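3-hydroxyisobutyrate dehydrogenase (Thermus thermophilus, PDB 2CVZ) probably catalyses the NADP-dependent oxidation of 3-hydroxyisobutyrate in valine catabolism, and binds NADPH at its Rossmann-type N-terminal domain. Local coordinates at residues L232-D235 / L236-M240; P94-S97 / R98-A101; P269-D272 / H273-L277; S204-N208 / A209-L213; V259-M262 / A263-E266. All coordinates share one frame; numbering follows the deposited sequence.

Contact 1. Residues L232-D235 / L236-M240; sequences LVKD and LGIAM. With NDP (NADPH dihydro-nicotinamide-adenine-dinucleotide phosphate), chain G.
K234 lays its aliphatic chain alongside I238, one helical turn on, the two side chains pointing the same way, with K234 CD 3.7 Å from I238 CD1. The lysine starts with CG anti to the backbone N (chi1 170°) and then bends at chi2 and chi3, which brings its ammonium group back to the cofactor. There K234 NZ donates to both ribose hydroxyls next to the nicotinamide of NADPH, at 3.1 Å to O2D and 3.2 Å to O3D. The same nitrogen forms a salt bridge with the adjacent D235, whose OD1 is 2.7 Å away and is met on the syn side, 27° out of the carboxylate plane. This short bridge probably helps to position the lysine that grips the ribose diol. K234 NZ also bonds to S91 O and, weakly, to P64 O. The helix backbone is regular: L236 N donates to L232 O and A239 N to D235 O, the latter at 2.8 Å and in the carbonyl plane. L232 and L236 make only a loose apolar pair, L232 CG lying 4.4 Å from L236 CD1. Both leucines also touch Y260 of helix 251-267, while I238 and A239 pack on A166 and A170 of helix 160-188. Helix 229-243 thus packs on both helices, while K234 reaches the cofactor.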
loop_
_atom_site.group_PDB
_atom_site.type_symbol
_atom_site.label_atom_id
_atom_site.label_comp_id
_atom_site.label_asym_id
_atom_site.label_seq_id
_atom_site.Cartn_x
_atom_site.Cartn_y
_atom_site.Cartn_z
ATOM N N LEU C 232 16.643 11.640 -3.160
ATOM C CA LEU C 232 16.205 10.374 -2.582
ATOM C C LEU C 232 15.088 9.796 -3.442
ATOM O O LEU C 232 15.019 8.591 -3.650
ATOM C CB LEU C 232 15.714 10.554 -1.143
ATOM C CG LEU C 232 15.207 9.261 -0.484
ATOM C CD1 LEU C 232 16.290 8.182 -0.557
ATOM C CD2 LEU C 232 14.823 9.523 0.963
ATOM N N VAL C 233 14.208 10.657 -3.943
ATOM C CA VAL C 233 13.129 10.174 -4.795
ATOM C C VAL C 233 13.754 9.616 -6.074
ATOM O O VAL C 233 13.331 8.578 -6.581
ATOM C CB VAL C 233 12.130 11.303 -5.132
ATOM C CG1 VAL C 233 11.117 10.818 -6.163
ATOM C CG2 VAL C 233 11.405 11.739 -3.866
ATOM N N LYS C 234 14.774 10.300 -6.581
ATOM C CA LYS C 234 15.460 9.845 -7.786
ATOM C C LYS C 234 16.042 8.453 -7.530
ATOM O O LYS C 234 15.950 7.570 -8.384
ATOM C CB LYS C 234 16.567 10.834 -8.170
ATOM C CG LYS C 234 17.514 10.360 -9.278
ATOM C CD LYS C 234 18.740 9.640 -8.716
ATOM C CE LYS C 234 19.626 10.584 -7.907
ATOM N NZ LYS C 234 20.832 9.893 -7.361
ATOM N N ASP C 235 16.629 8.261 -6.350
ATOM C CA ASP C 235 17.204 6.965 -5.988
ATOM C C ASP C 235 16.119 5.896 -5.932
ATOM O O ASP C 235 16.311 4.780 -6.416
ATOM C CB ASP C 235 17.897 7.027 -4.623
ATOM C CG ASP C 235 19.111 7.926 -4.625
ATOM O OD1 ASP C 235 19.752 8.059 -5.687
ATOM O OD2 ASP C 235 19.435 8.482 -3.553
ATOM N N LEU C 236 14.984 6.232 -5.323
ATOM C CA LEU C 236 13.879 5.285 -5.234
ATOM C C LEU C 236 13.436 4.919 -6.649
ATOM O O LEU C 236 13.029 3.787 -6.910
ATOM C CB LEU C 236 12.716 5.893 -4.439
ATOM C CG LEU C 236 12.963 5.988 -2.924
ATOM C CD1 LEU C 236 11.914 6.863 -2.254
ATOM C CD2 LEU C 236 12.951 4.590 -2.332
ATOM N N GLY C 237 13.533 5.883 -7.562
ATOM C CA GLY C 237 13.162 5.631 -8.943
ATOM C C GLY C 237 14.078 4.577 -9.542
ATOM O O GLY C 237 13.638 3.694 -10.280
ATOM N N ILE C 238 15.363 4.670 -9.219
ATOM C CA ILE C 238 16.343 3.711 -9.715
ATOM C C ILE C 238 16.081 2.352 -9.070
ATOM O O ILE C 238 16.222 1.308 -9.713
ATOM C CB ILE C 238 17.786 4.171 -9.387
ATOM C CG1 ILE C 238 18.069 5.506 -10.079
ATOM C CG2 ILE C 238 18.794 3.116 -9.843
ATOM C CD1 ILE C 238 19.412 6.122 -9.718
ATOM N N ALA C 239 15.693 2.369 -7.798
ATOM C CA ALA C 239 15.399 1.131 -7.087
ATOM C C ALA C 239 14.218 0.406 -7.740
ATOM O O ALA C 239 14.196 -0.825 -7.798
ATOM C CB ALA C 239 15.092 1.423 -5.629
HETATM N N MSE C 240 13.237 1.164 -8.223
HETATM C CA MSE C 240 12.079 0.563 -8.880
HETATM C C MSE C 240 12.548 -0.144 -10.154
HETATM O O MSE C 240 11.988 -1.164 -10.557
HETATM C CB MSE C 240 11.037 1.632 -9.236
HETATM C CG MSE C 240 10.471 2.406 -8.040
HETATM SE SE MSE C 240 9.743 1.279 -6.637
HETATM C CE MSE C 240 11.286 1.264 -5.457
HETATM P PA NDP G . 24.531 18.478 -4.593
HETATM O O1A NDP G . 25.029 19.041 -3.366
HETATM O O2A NDP G . 23.203 18.850 -5.197
HETATM O O5B NDP G . 25.716 18.718 -5.697
HETATM C C5B NDP G . 25.516 18.308 -7.055
HETATM C C4B NDP G . 26.822 18.694 -7.734
HETATM O O4B NDP G . 26.655 18.343 -9.135
HETATM C C3B NDP G . 27.231 20.130 -7.676
HETATM O O3B NDP G . 28.678 20.207 -7.580
HETATM C C2B NDP G . 26.785 20.706 -8.964
HETATM O O2B NDP G . 27.389 21.921 -9.415
HETATM C C1B NDP G . 26.939 19.524 -9.869
HETATM N N9A NDP G . 26.069 19.611 -11.075
HETATM C C8A NDP G . 24.656 19.627 -11.145
HETATM N N7A NDP G . 24.248 19.708 -12.397
HETATM C C5A NDP G . 25.376 19.748 -13.169
HETATM C C6A NDP G . 25.616 19.832 -14.560
HETATM N N6A NDP G . 24.595 19.892 -15.416
HETATM N N1A NDP G . 26.893 19.849 -15.016
HETATM C C2A NDP G . 27.926 19.787 -14.144
HETATM N N3A NDP G . 27.808 19.706 -12.815
HETATM C C4A NDP G . 26.492 19.690 -12.383
HETATM O O3 NDP G . 24.558 16.907 -4.527
HETATM P PN NDP G . 24.995 15.790 -3.472
HETATM O O1N NDP G . 24.155 15.977 -2.285
HETATM O O2N NDP G . 26.485 15.947 -3.389
HETATM O O5D NDP G . 24.696 14.465 -4.310
HETATM C C5D NDP G . 25.454 14.114 -5.513
HETATM C C4D NDP G . 25.259 12.583 -5.743
HETATM O O4D NDP G . 25.605 11.920 -4.530
HETATM C C3D NDP G . 23.792 12.221 -5.997
HETATM O O3D NDP G . 23.733 11.193 -6.996
HETATM C C2D NDP G . 23.271 11.797 -4.649
HETATM O O2D NDP G . 22.095 11.023 -4.814
HETATM C C1D NDP G . 24.560 11.020 -4.150
HETATM N N1N NDP G . 24.647 10.838 -2.668
HETATM C C2N NDP G . 24.280 11.928 -1.831
HETATM C C3N NDP G . 24.397 11.707 -0.398
HETATM C C7N NDP G . 24.049 12.779 0.541
HETATM O O7N NDP G . 23.815 12.578 1.750
HETATM N N7N NDP G . 23.985 14.055 0.118
HETATM C C4N NDP G . 24.853 10.463 0.060
HETATM C C5N NDP G . 25.199 9.435 -0.767
HETATM C C6N NDP G . 25.098 9.619 -2.132
HETATM P P2B NDP G . 27.008 23.332 -8.889
HETATM O O1X NDP G . 27.382 24.209 -10.016
HETATM O O2X NDP G . 27.781 23.598 -7.645
HETATM O O3X NDP G . 25.507 23.390 -8.613
#

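Contact 2. Residues P94-S97 / R98-A101; sequences PEAS and RRLA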
loop_
_atom_site.group_PDB
_atom_site.type_symbol
_atom_site.label_atom_id
_atom_site.label_comp_id
_atom_site.label_asym_id
_atom_site.label_seq_id
_atom_site.Cartn_x
_atom_site.Cartn_y
_atom_site.Cartn_z
ATOM N N PRO C 94 21.992 1.815 -13.438
ATOM C CA PRO C 94 22.760 0.666 -13.921
ATOM C C PRO C 94 22.919 0.576 -15.438
ATOM O O PRO C 94 24.039 0.536 -15.947
ATOM C CB PRO C 94 21.994 -0.521 -13.344
ATOM C CG PRO C 94 21.499 0.020 -12.040
ATOM C CD PRO C 94 20.988 1.390 -12.444
ATOM N N GLU C 95 21.804 0.550 -16.160
ATOM C CA GLU C 95 21.854 0.431 -17.615
ATOM C C GLU C 95 22.528 1.604 -18.323
ATOM O O GLU C 95 23.399 1.404 -19.170
ATOM C CB GLU C 95 20.446 0.226 -18.182
ATOM C CG GLU C 95 20.444 -0.423 -19.554
ATOM C CD GLU C 95 21.280 -1.695 -19.587
ATOM O OE1 GLU C 95 21.053 -2.581 -18.733
ATOM O OE2 GLU C 95 22.166 -1.809 -20.463
ATOM N N ALA C 96 22.132 2.826 -17.982
ATOM C CA ALA C 96 22.723 4.002 -18.607
ATOM C C ALA C 96 24.221 4.047 -18.320
ATOM O O ALA C 96 25.008 4.519 -19.141
ATOM C CB ALA C 96 22.054 5.267 -18.088
ATOM N N SER C 97 24.614 3.547 -17.154
ATOM C CA SER C 97 26.019 3.543 -16.781
ATOM C C SER C 97 26.793 2.525 -17.600
ATOM O O SER C 97 27.957 2.749 -17.927
ATOM C CB SER C 97 26.174 3.254 -15.285
ATOM O OG SER C 97 25.637 4.319 -14.516
ATOM N N ARG C 98 26.152 1.408 -17.938
ATOM C CA ARG C 98 26.817 0.381 -18.739
ATOM C C ARG C 98 27.120 0.922 -20.133
ATOM O O ARG C 98 28.190 0.674 -20.683
ATOM C CB ARG C 98 25.948 -0.869 -18.874
ATOM C CG ARG C 98 25.701 -1.607 -17.581
ATOM C CD ARG C 98 25.133 -2.987 -17.861
ATOM N NE ARG C 98 24.653 -3.633 -16.645
ATOM C CZ ARG C 98 23.473 -3.390 -16.082
ATOM N NH1 ARG C 98 22.638 -2.517 -16.629
ATOM N NH2 ARG C 98 23.130 -4.021 -14.968
ATOM N N ARG C 99 26.169 1.649 -20.708
ATOM C CA ARG C 99 26.377 2.216 -22.033
ATOM C C ARG C 99 27.488 3.251 -21.963
ATOM O O ARG C 99 28.302 3.363 -22.879
ATOM C CB ARG C 99 25.090 2.858 -22.557
ATOM C CG ARG C 99 24.034 1.850 -22.988
ATOM C CD ARG C 99 22.917 2.528 -23.766
ATOM N NE ARG C 99 22.053 3.336 -22.912
ATOM C CZ ARG C 99 21.147 2.830 -22.082
ATOM N NH1 ARG C 99 20.982 1.516 -21.995
ATOM N NH2 ARG C 99 20.403 3.638 -21.340
ATOM N N LEU C 100 27.521 4.004 -20.869
ATOM C CA LEU C 100 28.554 5.016 -20.683
ATOM C C LEU C 100 29.910 4.323 -20.621
ATOM O O LEU C 100 30.889 4.796 -21.201
ATOM C CB LEU C 100 28.307 5.800 -19.389
ATOM C CG LEU C 100 29.375 6.832 -19.013
ATOM C CD1 LEU C 100 29.496 7.874 -20.112
ATOM C CD2 LEU C 100 29.010 7.488 -17.692
ATOM N N ALA C 101 29.961 3.193 -19.921
ATOM C CA ALA C 101 31.197 2.431 -19.791
ATOM C C ALA C 101 31.699 2.003 -21.170
ATOM O O ALA C 101 32.885 2.124 -21.470
ATOM C CB ALA C 101 30.969 1.206 -18.908
#
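A salt-bridge network on the first turns of helix 94-105, the helix of the beta-alpha-beta unit between strands 85-88 and 110-117 of the Rossmann-type domain, joins E95 to two arginines. E95 OE1 lies 2.6 Å from R98 NH1, a short salt bridge, whereas E95 OE2 is 3.8 Å from R99 NH1, a long one. E95 takes CG anti to its own nitrogen (chi1 -158°) and bends at chi2, which turns the carboxylate back over the helix. Both arginine chains cross it at about a right angle, and the flat groups are not far from parallel: the carboxylate plane is 24° from the guanidinium of R98 and 27° from that of R99. The R99 guanidinium also rests one face on the backbone, with E95 O 3.7 Å above its plane and A96 CA beside it. R98 NH1 packs against P94 CB at 3.9 Å. On the buried side S97 OG bonds to E93 O, and L100 packs on V69 and Y111. The main chain keeps its helical pattern, with R99 N on E95 O and A101 N on S97 O. Since one carboxylate faces two guanidinium groups unequally, its charge is probably balanced chiefly by R98, with R99 contributing a weaker attraction.

Contact 3. Residues P269-D272 / H273-L277; sequences PDAD and HVEAL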
loop_
_atom_site.group_PDB
_atom_site.type_symbol
_atom_site.label_atom_id
_atom_site.label_comp_id
_atom_site.label_asym_id
_atom_site.label_seq_id
_atom_site.Cartn_x
_atom_site.Cartn_y
_atom_site.Cartn_z
ATOM N N PRO C 269 11.645 19.537 -3.867
ATOM C CA PRO C 269 12.813 18.669 -4.027
ATOM C C PRO C 269 14.053 19.100 -3.238
ATOM O O PRO C 269 14.914 18.274 -2.936
ATOM C CB PRO C 269 13.048 18.694 -5.534
ATOM C CG PRO C 269 12.627 20.087 -5.898
ATOM C CD PRO C 269 11.342 20.244 -5.124
ATOM N N ASP C 270 14.141 20.383 -2.900
ATOM C CA ASP C 270 15.300 20.883 -2.167
ATOM C C ASP C 270 15.231 20.781 -0.645
ATOM O O ASP C 270 16.169 21.175 0.056
ATOM C CB ASP C 270 15.598 22.321 -2.591
ATOM C CG ASP C 270 16.060 22.405 -4.032
ATOM O OD1 ASP C 270 17.044 21.711 -4.382
ATOM O OD2 ASP C 270 15.446 23.157 -4.816
ATOM N N ALA C 271 14.127 20.256 -0.126
ATOM C CA ALA C 271 14.005 20.070 1.312
ATOM C C ALA C 271 14.937 18.899 1.619
ATOM O O ALA C 271 15.334 18.178 0.706
ATOM C CB ALA C 271 12.577 19.713 1.675
ATOM N N ASP C 272 15.302 18.707 2.883
ATOM C CA ASP C 272 16.172 17.587 3.226
ATOM C C ASP C 272 15.327 16.320 3.196
ATOM O O ASP C 272 14.128 16.367 3.480
ATOM C CB ASP C 272 16.777 17.760 4.620
ATOM C CG ASP C 272 17.711 16.622 4.985
ATOM O OD1 ASP C 272 18.788 16.518 4.363
ATOM O OD2 ASP C 272 17.364 15.828 5.884
ATOM N N HIS C 273 15.943 15.191 2.859
ATOM C CA HIS C 273 15.201 13.936 2.789
ATOM C C HIS C 273 14.458 13.609 4.080
ATOM O O HIS C 273 13.346 13.076 4.047
ATOM C CB HIS C 273 16.130 12.770 2.404
ATOM C CG HIS C 273 17.203 12.476 3.409
ATOM N ND1 HIS C 273 17.484 11.196 3.840
ATOM C CD2 HIS C 273 18.087 13.286 4.039
ATOM C CE1 HIS C 273 18.496 11.231 4.690
ATOM N NE2 HIS C 273 18.881 12.487 4.827
ATOM N N VAL C 274 15.059 13.934 5.220
ATOM C CA VAL C 274 14.422 13.651 6.500
ATOM C C VAL C 274 13.193 14.531 6.726
ATOM O O VAL C 274 12.321 14.199 7.528
ATOM C CB VAL C 274 15.422 13.829 7.662
ATOM C CG1 VAL C 274 14.737 13.570 8.997
ATOM C CG2 VAL C 274 16.589 12.866 7.477
ATOM N N GLU C 275 13.114 15.648 6.012
ATOM C CA GLU C 275 11.961 16.533 6.151
ATOM C C GLU C 275 10.696 15.872 5.612
ATOM O O GLU C 275 9.594 16.399 5.767
ATOM C CB GLU C 275 12.214 17.864 5.438
ATOM C CG GLU C 275 13.081 18.812 6.257
ATOM C CD GLU C 275 13.216 20.182 5.629
ATOM O OE1 GLU C 275 14.138 20.377 4.812
ATOM O OE2 GLU C 275 12.391 21.062 5.951
ATOM N N ALA C 276 10.852 14.713 4.983
ATOM C CA ALA C 276 9.692 14.000 4.462
ATOM C C ALA C 276 8.738 13.739 5.625
ATOM O O ALA C 276 7.521 13.699 5.449
ATOM C CB ALA C 276 10.122 12.679 3.813
ATOM N N LEU C 277 9.297 13.580 6.823
ATOM C CA LEU C 277 8.485 13.327 8.004
ATOM C C LEU C 277 7.612 14.528 8.362
ATOM O O LEU C 277 6.629 14.390 9.085
ATOM C CB LEU C 277 9.374 12.931 9.193
ATOM C CG LEU C 277 9.599 11.418 9.356
ATOM C CD1 LEU C 277 10.144 10.834 8.072
ATOM C CD2 LEU C 277 10.548 11.146 10.516
#
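D272 N donates to E275 OE1 at 2.8 Å in an almost straight bond (171°), reaching that oxygen on its anti side, and E275 N returns a 2.8 Å bond to D272 O. The main chain and one glutamate side chain thereby close the turn between them. The aspartate carboxylate adds a third bond: V274 N lies 3.1 Å from D272 OD2 and approaches from above the carboxylate plane. D272 has CG anti to the backbone N (chi1 -179°), which lays its carboxylate over the start of the 3-10 turn 273-275. Its stronger ties lie beyond the turn, since OD1 accepts from F227 N and T226 N and OD2 pairs with R217. With alanine at D272, the R217 guanidinium is likely to lose this carboxylate, and the amides of V274, F227 and T226 this acceptor. Outward from this polar knot, H273 lies alongside D272 with ring and carboxylate planes 73° apart; D272 OD1 sits at the ring edge, in plane, 3.3 Å from H273 CD2. V274 CG2 sits over the rim of one imidazole face, 3.5 Å above its plane, and F227 meets the ring edge-to-face. E275 OE1 also lies 3.6 Å from A271 CB. The side chain of H273 is about 6 Å from the bound NADPH. The arrangement is a 3-10 turn, tied to the preceding loop by three hydrogen bonds, that leads the chain from the loop after helix 251-267 into helix 276-284.

Contact 4. Residues S204-N208 / A209-L213; sequences SGRSN and ATENL
S207 and T210 face each other as a capping box at the start of helix 208-212. S207 N donates to T210 OG1 at 3.0 Å, and T210 N returns a weak 3.3 Å bond to S207 OG. Both hydroxyls stand between their own backbone N and carbonyl carbon (S207 chi1 64°, T210 much the same), and this turns each toward the other residue's amide. T210 OG1 has a further bond to N201 OD1. In the same first turn, N208 and N212, four residues apart, cross at about a right angle, their amide planes 48° apart. N212 ND2 points straight at N208 OD1, 2.9 Å away with an angle of 178°, and that oxygen lies in the N212 amide plane. The other end of the N208 amide is used as well: ND2 bonds to S204 O of the second subunit, so the residue links helix and interface. Replacing N208 by a leucine is likely to leave N212 ND2 without this acceptor and to cost the bond to S204 O of the second subunit. R206 and E211 cross obliquely; the acid lies at the guanidinium edge, but R206 NE and E211 OE2 are 4.1 Å apart, beyond a salt bridge. The main chain follows the same helical course, N212 N donating to N208 O at 2.8 Å. The nearest approach within the charged pair is made by carbon, R206 CD lying 3.4 Å from E211 OE2.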
loop_
_atom_site.group_PDB
_atom_site.type_symbol
_atom_site.label_atom_id
_atom_site.label_comp_id
_atom_site.label_asym_id
_atom_site.label_seq_id
_atom_site.Cartn_x
_atom_site.Cartn_y
_atom_site.Cartn_z
ATOM N N SER C 204 14.666 -4.513 18.863
ATOM C CA SER C 204 14.672 -5.076 17.514
ATOM C C SER C 204 14.236 -4.156 16.377
ATOM O O SER C 204 14.578 -4.399 15.220
ATOM C CB SER C 204 13.813 -6.341 17.486
ATOM O OG SER C 204 12.456 -6.038 17.755
ATOM N N GLY C 205 13.483 -3.110 16.696
ATOM C CA GLY C 205 13.015 -2.202 15.658
ATOM C C GLY C 205 13.996 -1.123 15.238
ATOM O O GLY C 205 13.703 -0.331 14.344
ATOM N N ARG C 206 15.169 -1.091 15.862
ATOM C CA ARG C 206 16.156 -0.070 15.535
ATOM C C ARG C 206 16.695 -0.141 14.112
ATOM O O ARG C 206 16.788 -1.209 13.511
ATOM C CB ARG C 206 17.335 -0.129 16.513
ATOM C CG ARG C 206 18.186 -1.386 16.424
ATOM C CD ARG C 206 19.436 -1.245 17.299
ATOM N NE ARG C 206 20.296 -2.429 17.283
ATOM C CZ ARG C 206 20.021 -3.571 17.908
ATOM N NH1 ARG C 206 18.901 -3.702 18.609
ATOM N NH2 ARG C 206 20.875 -4.585 17.839
ATOM N N SER C 207 17.052 1.023 13.585
ATOM C CA SER C 207 17.627 1.125 12.254
ATOM C C SER C 207 18.499 2.369 12.262
ATOM O O SER C 207 18.433 3.166 13.196
ATOM C CB SER C 207 16.530 1.276 11.197
ATOM O OG SER C 207 15.820 2.491 11.373
ATOM N N ASN C 208 19.320 2.535 11.234
ATOM C CA ASN C 208 20.161 3.718 11.152
ATOM C C ASN C 208 19.261 4.953 11.201
ATOM O O ASN C 208 19.648 5.995 11.726
ATOM C CB ASN C 208 20.961 3.709 9.847
ATOM C CG ASN C 208 21.554 5.069 9.518
ATOM O OD1 ASN C 208 22.387 5.592 10.256
ATOM N ND2 ASN C 208 21.115 5.651 8.409
ATOM N N ALA C 209 18.052 4.829 10.659
ATOM C CA ALA C 209 17.107 5.943 10.646
ATOM C C ALA C 209 16.694 6.371 12.053
ATOM O O ALA C 209 16.668 7.564 12.359
ATOM C CB ALA C 209 15.864 5.571 9.832
ATOM N N THR C 210 16.365 5.408 12.909
ATOM C CA THR C 210 15.955 5.733 14.270
ATOM C C THR C 210 17.148 6.076 15.158
ATOM O O THR C 210 17.016 6.820 16.126
ATOM C CB THR C 210 15.182 4.567 14.939
ATOM O OG1 THR C 210 16.036 3.419 15.056
ATOM C CG2 THR C 210 13.952 4.204 14.121
ATOM N N GLU C 211 18.312 5.539 14.817
ATOM C CA GLU C 211 19.509 5.771 15.616
ATOM C C GLU C 211 20.249 7.070 15.317
ATOM O O GLU C 211 20.632 7.792 16.239
ATOM C CB GLU C 211 20.507 4.622 15.433
ATOM C CG GLU C 211 19.989 3.235 15.757
ATOM C CD GLU C 211 21.004 2.149 15.426
ATOM O OE1 GLU C 211 21.418 2.054 14.248
ATOM O OE2 GLU C 211 21.385 1.388 16.341
ATOM N N ASN C 212 20.437 7.371 14.036
ATOM C CA ASN C 212 21.219 8.539 13.647
ATOM C C ASN C 212 20.580 9.658 12.837
ATOM O O ASN C 212 21.272 10.612 12.471
ATOM C CB ASN C 212 22.464 8.057 12.904
ATOM C CG ASN C 212 23.170 6.928 13.633
ATOM O OD1 ASN C 212 23.541 7.068 14.797
ATOM N ND2 ASN C 212 23.351 5.801 12.954
ATOM N N LEU C 213 19.287 9.561 12.546
ATOM C CA LEU C 213 18.637 10.609 11.766
ATOM C C LEU C 213 17.495 11.307 12.487
ATOM O O LEU C 213 17.494 12.527 12.630
ATOM C CB LEU C 213 18.122 10.046 10.437
ATOM C CG LEU C 213 19.161 9.568 9.419
ATOM C CD1 LEU C 213 18.454 9.039 8.175
ATOM C CD2 LEU C 213 20.080 10.718 9.045
#

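Contact 5. Residues V259-M262 / A263-E266; sequences VYEM and AKRE
A263 N donates to V259 O at 3.1 Å within alpha helix 251-267, where residues 259-262 and 263-266 meet as successive turns. A263 CB touches Y260 O on the side of the helix that packs against A276 of helix 276-284. K264 N bonds to Y260 O, while its extended side chain runs beside the E261 carboxylate. Its NZ and E261 OE1 are 4.5 Å apart, beyond a salt bridge, and one water spans the gap, accepting from K264 NZ and donating to E261 OE1, each at 2.6 Å. R265 pairs directly with E261 OE1. With the glutamate CG anti to the backbone N, the bend at chi2 (72°) carries OE1 to the guanidinium edge. R265 NE lies 2.7 Å from E261 OE1, which it meets on the anti side, 18° out of the carboxylate plane. R265 NH2 adds a weak bond to that oxygen, the planes of the two groups standing 68° apart, while E261 OE2 pairs with R257. R265 NH1 reaches E246 of the third subunit and W283 O of the fourth, placing the pair at an assembly interface. The carboxylate of E266 meets R282 of the fourth subunit, and E266 N closes the turn 2.9 Å from M262 O.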
loop_
_atom_site.group_PDB
_atom_site.type_symbol
_atom_site.label_atom_id
_atom_site.label_comp_id
_atom_site.label_asym_id
_atom_site.label_seq_id
_atom_site.Cartn_x
_atom_site.Cartn_y
_atom_site.Cartn_z
ATOM N N VAL C 259 4.985 7.292 -1.589
ATOM C CA VAL C 259 4.849 8.194 -0.449
ATOM C C VAL C 259 5.926 9.279 -0.454
ATOM O O VAL C 259 5.649 10.431 -0.115
ATOM C CB VAL C 259 4.855 7.434 0.911
ATOM C CG1 VAL C 259 3.723 6.407 0.929
ATOM C CG2 VAL C 259 6.201 6.772 1.159
ATOM N N TYR C 260 7.152 8.934 -0.841
ATOM C CA TYR C 260 8.199 9.950 -0.891
ATOM C C TYR C 260 7.942 10.918 -2.039
ATOM O O TYR C 260 8.357 12.074 -1.981
ATOM C CB TYR C 260 9.587 9.307 -1.013
ATOM C CG TYR C 260 10.159 8.929 0.337
ATOM C CD1 TYR C 260 10.866 9.861 1.103
ATOM C CD2 TYR C 260 9.942 7.663 0.877
ATOM C CE1 TYR C 260 11.338 9.538 2.375
ATOM C CE2 TYR C 260 10.407 7.331 2.148
ATOM C CZ TYR C 260 11.104 8.274 2.889
ATOM O OH TYR C 260 11.560 7.947 4.141
ATOM N N GLU C 261 7.261 10.452 -3.086
ATOM C CA GLU C 261 6.933 11.341 -4.198
ATOM C C GLU C 261 5.964 12.385 -3.649
ATOM O O GLU C 261 6.056 13.566 -3.983
ATOM C CB GLU C 261 6.265 10.581 -5.346
ATOM C CG GLU C 261 5.892 11.482 -6.532
ATOM C CD GLU C 261 7.100 11.958 -7.329
ATOM O OE1 GLU C 261 7.116 13.132 -7.753
ATOM O OE2 GLU C 261 8.031 11.156 -7.547
HETATM N N MSE C 262 5.036 11.937 -2.806
HETATM C CA MSE C 262 4.058 12.833 -2.190
HETATM C C MSE C 262 4.794 13.892 -1.383
HETATM O O MSE C 262 4.492 15.083 -1.467
HETATM C CB MSE C 262 3.137 12.070 -1.238
HETATM C CG MSE C 262 2.276 11.005 -1.879
HETATM SE SE MSE C 262 1.291 10.084 -0.508
HETATM C CE MSE C 262 0.504 8.679 -1.608
ATOM N N ALA C 263 5.750 13.446 -0.577
ATOM C CA ALA C 263 6.519 14.373 0.238
ATOM C C ALA C 263 7.225 15.392 -0.654
ATOM O O ALA C 263 7.215 16.589 -0.366
ATOM C CB ALA C 263 7.536 13.608 1.083
ATOM N N LYS C 264 7.824 14.917 -1.741
ATOM C CA LYS C 264 8.540 15.790 -2.660
ATOM C C LYS C 264 7.616 16.829 -3.282
ATOM O O LYS C 264 7.987 17.991 -3.437
ATOM C CB LYS C 264 9.198 14.964 -3.772
ATOM C CG LYS C 264 9.912 15.800 -4.826
ATOM C CD LYS C 264 10.293 14.954 -6.031
ATOM C CE LYS C 264 10.873 15.808 -7.144
ATOM N NZ LYS C 264 11.117 15.014 -8.385
ATOM N N ARG C 265 6.409 16.405 -3.639
ATOM C CA ARG C 265 5.449 17.310 -4.258
ATOM C C ARG C 265 4.926 18.338 -3.265
ATOM O O ARG C 265 4.599 19.462 -3.642
ATOM C CB ARG C 265 4.279 16.513 -4.837
ATOM C CG ARG C 265 4.712 15.413 -5.797
ATOM C CD ARG C 265 4.367 15.724 -7.241
ATOM N NE ARG C 265 4.944 14.738 -8.154
ATOM C CZ ARG C 265 4.684 14.676 -9.456
ATOM N NH1 ARG C 265 3.844 15.539 -10.009
ATOM N NH2 ARG C 265 5.291 13.775 -10.216
ATOM N N GLU C 266 4.862 17.954 -1.994
ATOM C CA GLU C 266 4.358 18.843 -0.953
ATOM C C GLU C 266 5.399 19.766 -0.330
ATOM O O GLU C 266 5.093 20.914 -0.002
ATOM C CB GLU C 266 3.700 18.019 0.157
ATOM C CG GLU C 266 2.405 17.343 -0.261
ATOM C CD GLU C 266 1.266 18.329 -0.429
ATOM O OE1 GLU C 266 0.221 17.940 -0.995
ATOM O OE2 GLU C 266 1.412 19.490 0.015
HETATM O O HOH W 1 8.598 14.801 -9.031
#

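How the contacts relate
Along the chain the order is contact 2, then 4, 1, 5 and 3. Contact 2 belongs to the Rossmann-type domain, the other four to the helical C-terminal part. Contacts 3 and 5 are closest, their centres 9 Å apart, on consecutive helices 251-267 and 276-284 and the turn joining them; contact 1, on helix 229-243, touches both, 13 Å from contact 5 and 14 Å from contact 3 centre to centre. Contact 4 touches contact 3 where L213 packs on H273, their centres 18 Å apart. Contact 2 meets contact 1 where P94 packs on I238, yet its centre is 28 to 33 Å from those of contacts 3, 4 and 5. Contact 1 thus joins the two parts at the cofactor, while contacts 4 and 5 also face neighbouring subunits.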